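Pks18 (Mycobacterium tuberculosis, PDB 1TED) is a type III polyketide synthase that extends medium- and long-chain aliphatic acyl-CoA starters with malonyl-CoA to give tri- and tetraketide alpha-pyrones. Local coordinates at the interface of chains A and B. Residues are numbered along the deposited sequence; one frame, centred on the assembly and turned at random. Chains: chain A/B, pks18.

Contact 1: the interface of chains A and B. Residues chain A 256, 261, 380; chain B 153, 156-157, 167.
A:Leu256 and A:Glu261 meet one face of helix 151-159 of the partner in this part of the two-fold dimer interface, an apolar patch bordered by a salt bridge. The charged pair is B:Lys157 with A:Glu261, whose side chains approach from opposite directions. The lysine ammonium NZ lies 3.1 Å from the carboxylate oxygen OE1 of A:Glu261, while OE2 of the same carboxylate is farther from NZ, at 3.9 Å. The modelled NZ also falls implausibly near A:Glu261 CG; the two groups are close enough for a salt bridge, but its detailed geometry is doubtful. B:Lys157 reaches the acid because its CG is turned opposite its own carbonyl carbon (chi1 -64°) and the chain is extended from there to NZ.

That straight chain also serves as an apolar rail. A:Leu256 crosses it at about a right angle, with its branch CD1 4.0 Å from B:Lys157 CE. The same methyl sits 4.1 Å from CG1 of B:Val153 and 4.2 Å from CG1 of B:Val156. Residues 153, 156 and 157 follow the three- and four-residue spacing of a helix face, which explains how they converge on one leucine methyl. The hidden surface agrees, with 77 Å² of A:Leu256 covered by the partner.

In the second shell, B:Arg167 on strand 166-171 lies beside the valines at the rim of the patch, its side chain directed toward A:Leu256 and its CD 3.8 Å from CG2 of B:Val156. A:Gly380 flanks the leucine within chain A and also lies near B:Val153; its carbonyl O stands 3.4 Å from A:Leu256 CD2, the other methyl, while CD1 is the one turned to the helix.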
loop_
_atom_site.group_PDB
_atom_site.type_symbol
_atom_site.label_atom_id
_atom_site.label_comp_id
_atom_site.label_asym_id
_atom_site.label_seq_id
_atom_site.Cartn_x
_atom_site.Cartn_y
_atom_site.Cartn_z
ATOM N N LEU A 256 -2.745 17.523 3.795
ATOM C CA LEU A 256 -1.938 17.729 2.607
ATOM C C LEU A 256 -1.648 19.222 2.697
ATOM O O LEU A 256 -2.576 20.013 2.894
ATOM C CB LEU A 256 -2.761 17.441 1.348
ATOM C CG LEU A 256 -2.117 16.796 0.115
ATOM C CD1 LEU A 256 -2.981 17.125 -1.114
ATOM C CD2 LEU A 256 -0.696 17.291 -0.096
ATOM N N GLU A 261 4.235 19.852 -3.093
ATOM C CA GLU A 261 4.501 18.598 -3.793
ATOM C C GLU A 261 5.975 18.260 -3.945
ATOM O O GLU A 261 6.358 17.093 -3.889
ATOM C CB GLU A 261 3.849 18.603 -5.172
ATOM C CG GLU A 261 2.371 18.269 -5.156
ATOM C CD GLU A 261 1.791 18.076 -6.553
ATOM O OE1 GLU A 261 1.545 19.084 -7.256
ATOM O OE2 GLU A 261 1.595 16.906 -6.951
ATOM N N GLY A 380 4.175 14.509 -0.922
ATOM C CA GLY A 380 3.125 15.437 -1.320
ATOM C C GLY A 380 3.162 16.474 -0.230
ATOM O O GLY A 380 2.690 17.609 -0.345
ATOM N N VAL B 153 -2.450 11.813 -4.541
ATOM C CA VAL B 153 -2.326 13.225 -4.203
ATOM C C VAL B 153 -2.958 14.051 -5.314
ATOM O O VAL B 153 -3.660 15.027 -5.050
ATOM C CB VAL B 153 -0.839 13.645 -4.002
ATOM C CG1 VAL B 153 -0.725 15.161 -3.941
ATOM C CG2 VAL B 153 -0.304 13.041 -2.709
ATOM N N VAL B 156 -6.850 14.038 -5.063
ATOM C CA VAL B 156 -7.367 14.914 -4.011
ATOM C C VAL B 156 -7.390 16.387 -4.439
ATOM O O VAL B 156 -8.352 17.106 -4.171
ATOM C CB VAL B 156 -6.541 14.776 -2.702
ATOM C CG1 VAL B 156 -6.941 15.875 -1.700
ATOM C CG2 VAL B 156 -6.764 13.390 -2.100
ATOM N N LYS B 157 -6.332 16.832 -5.106
ATOM C CA LYS B 157 -6.255 18.210 -5.562
ATOM C C LYS B 157 -7.163 18.445 -6.757
ATOM O O LYS B 157 -7.907 19.410 -6.792
ATOM C CB LYS B 157 -4.824 18.572 -5.965
ATOM C CG LYS B 157 -3.815 18.542 -4.838
ATOM C CD LYS B 157 -2.444 18.934 -5.355
ATOM C CE LYS B 157 -1.428 19.028 -4.227
ATOM N NZ LYS B 157 -0.117 19.549 -4.722
ATOM N N ARG B 167 -5.558 8.684 3.436
ATOM C CA ARG B 167 -5.065 8.032 2.233
ATOM C C ARG B 167 -4.147 6.840 2.494
ATOM O O ARG B 167 -3.328 6.859 3.410
ATOM C CB ARG B 167 -4.336 9.054 1.359
ATOM C CG ARG B 167 -5.280 10.042 0.703
ATOM C CD ARG B 167 -4.553 11.102 -0.084
ATOM N NE ARG B 167 -3.755 11.955 0.787
ATOM C CZ ARG B 167 -2.439 11.856 0.938
ATOM N NH1 ARG B 167 -1.750 10.936 0.272
ATOM N NH2 ARG B 167 -1.816 12.677 1.767
#

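Contact 2: the interface of chains A and B. Residues chain A 172, 264-266, 379-380; chain B 148-149.
B:Ala148 and A:Leu266 pair as a short antiparallel beta bridge across the dimer interface, joining a loop of one subunit to the first part of strand 264-269 of the other. Two backbone hydrogen bonds define the bridge. A:Leu266 N donates to B:Ala148 O over 2.9 Å (160° at the hydrogen), and B:Ala148 N returns a longer bond to A:Leu266 O.

The A:Leu266 side chain can be traced outward from this bridge. Its CB is 3.7 Å from the methyl CB of B:Ala148, and also sits 3.8 Å above the plane of the A:Phe172 ring, over the ring centre. CG, turned opposite the leucine's own carbonyl carbon (chi1 -55°), stays 3.9 Å from B:Ala148 CB. The tip CD1 continues past the same methyl at 4.0 Å, whereas CD2 branches away from it.

The alanine methyl is closed in from another side by A:Pro379, whose CB approaches to 3.5 Å of B:Ala148 CB, a tight fit for two carbons. The backbone carbonyl O of A:Phe172 adds a further contact, 3.6 Å from B:Ala148 CB. A:Pro379 and A:Gly380 belong to the GPG signature of chalcone synthase relatives. In that family the residue that precedes this cis-proline projects into the partner's active-site cavity, and B:Ala148 probably has that place here, with its small side chain presumably affecting the cavity's shape.

The peptide bond between B:Ala148 and B:Pro149 is cis, and this turn brings the proline ring over the glycine backbone, with B:Pro149 CB 3.4 Å from A:Gly380 CA.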
loop_
_atom_site.group_PDB
_atom_site.type_symbol
_atom_site.label_atom_id
_atom_site.label_comp_id
_atom_site.label_asym_id
_atom_site.label_seq_id
_atom_site.Cartn_x
_atom_site.Cartn_y
_atom_site.Cartn_z
ATOM N N PHE A 172 5.564 3.404 -0.371
ATOM C CA PHE A 172 5.812 4.796 -0.737
ATOM C C PHE A 172 5.022 5.901 -0.047
ATOM O O PHE A 172 4.750 6.949 -0.648
ATOM C CB PHE A 172 5.701 4.963 -2.259
ATOM C CG PHE A 172 7.027 4.893 -2.970
ATOM C CD1 PHE A 172 8.154 4.401 -2.320
ATOM C CD2 PHE A 172 7.150 5.323 -4.288
ATOM C CE1 PHE A 172 9.388 4.339 -2.970
ATOM C CE2 PHE A 172 8.376 5.266 -4.947
ATOM C CZ PHE A 172 9.498 4.773 -4.284
ATOM N N ILE A 264 8.837 16.193 -0.518
ATOM C CA ILE A 264 9.388 14.852 -0.327
ATOM C C ILE A 264 9.080 14.027 -1.569
ATOM O O ILE A 264 7.929 13.663 -1.814
ATOM C CB ILE A 264 8.768 14.150 0.917
ATOM C CG1 ILE A 264 9.098 14.946 2.180
ATOM C CG2 ILE A 264 9.286 12.706 1.026
ATOM C CD1 ILE A 264 8.363 14.490 3.426
ATOM N N VAL A 265 10.109 13.741 -2.356
ATOM C CA VAL A 265 9.927 12.979 -3.575
ATOM C C VAL A 265 10.589 11.615 -3.504
ATOM O O VAL A 265 11.781 11.498 -3.223
ATOM C CB VAL A 265 10.476 13.757 -4.782
ATOM C CG1 VAL A 265 10.412 12.913 -6.031
ATOM C CG2 VAL A 265 9.670 15.012 -4.981
ATOM N N LEU A 266 9.799 10.578 -3.759
ATOM C CA LEU A 266 10.306 9.213 -3.738
ATOM C C LEU A 266 10.243 8.655 -5.149
ATOM O O LEU A 266 9.301 8.922 -5.889
ATOM C CB LEU A 266 9.472 8.341 -2.791
ATOM C CG LEU A 266 9.349 8.869 -1.359
ATOM C CD1 LEU A 266 8.566 7.861 -0.507
ATOM C CD2 LEU A 266 10.735 9.110 -0.783
ATOM N N PRO A 379 5.131 12.043 1.616
ATOM C CA PRO A 379 5.214 12.726 0.322
ATOM C C PRO A 379 3.988 13.569 0.001
ATOM O O PRO A 379 2.914 13.380 0.574
ATOM C CB PRO A 379 5.446 11.581 -0.667
ATOM C CG PRO A 379 4.940 10.363 0.062
ATOM C CD PRO A 379 5.375 10.598 1.467
ATOM N N GLY A 380 4.175 14.509 -0.922
ATOM C CA GLY A 380 3.125 15.437 -1.320
ATOM C C GLY A 380 3.162 16.474 -0.230
ATOM O O GLY A 380 2.690 17.609 -0.345
ATOM N N ALA B 148 6.118 9.122 -5.620
ATOM C CA ALA B 148 5.521 9.868 -4.519
ATOM C C ALA B 148 6.010 11.312 -4.571
ATOM O O ALA B 148 7.216 11.563 -4.714
ATOM C CB ALA B 148 5.898 9.223 -3.185
ATOM N N PRO B 149 5.073 12.272 -4.493
ATOM C CA PRO B 149 3.623 12.050 -4.365
ATOM C C PRO B 149 3.016 11.430 -5.628
ATOM O O PRO B 149 3.398 11.782 -6.742
ATOM C CB PRO B 149 3.084 13.448 -4.076
ATOM C CG PRO B 149 4.070 14.355 -4.785
ATOM C CD PRO B 149 5.406 13.707 -4.467
#

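The C-alpha centres of contact 1 and contact 2 are about 10 Å apart, and A:Gly380, in the short connection between strands 370-378 and 382-390, belongs to both. On the partner, the cis-proline loop of contact 2 runs directly into helix 151-159 of contact 1, so one continuous segment of chain B serves both. Contact 2 is centred about 8 Å from the nucleophile A:Cys175. It probably places a loop of one subunit beside the active site of the other, while contact 1 packs the helix that follows that loop against the same neighbour. Two-fold symmetry repeats both contacts.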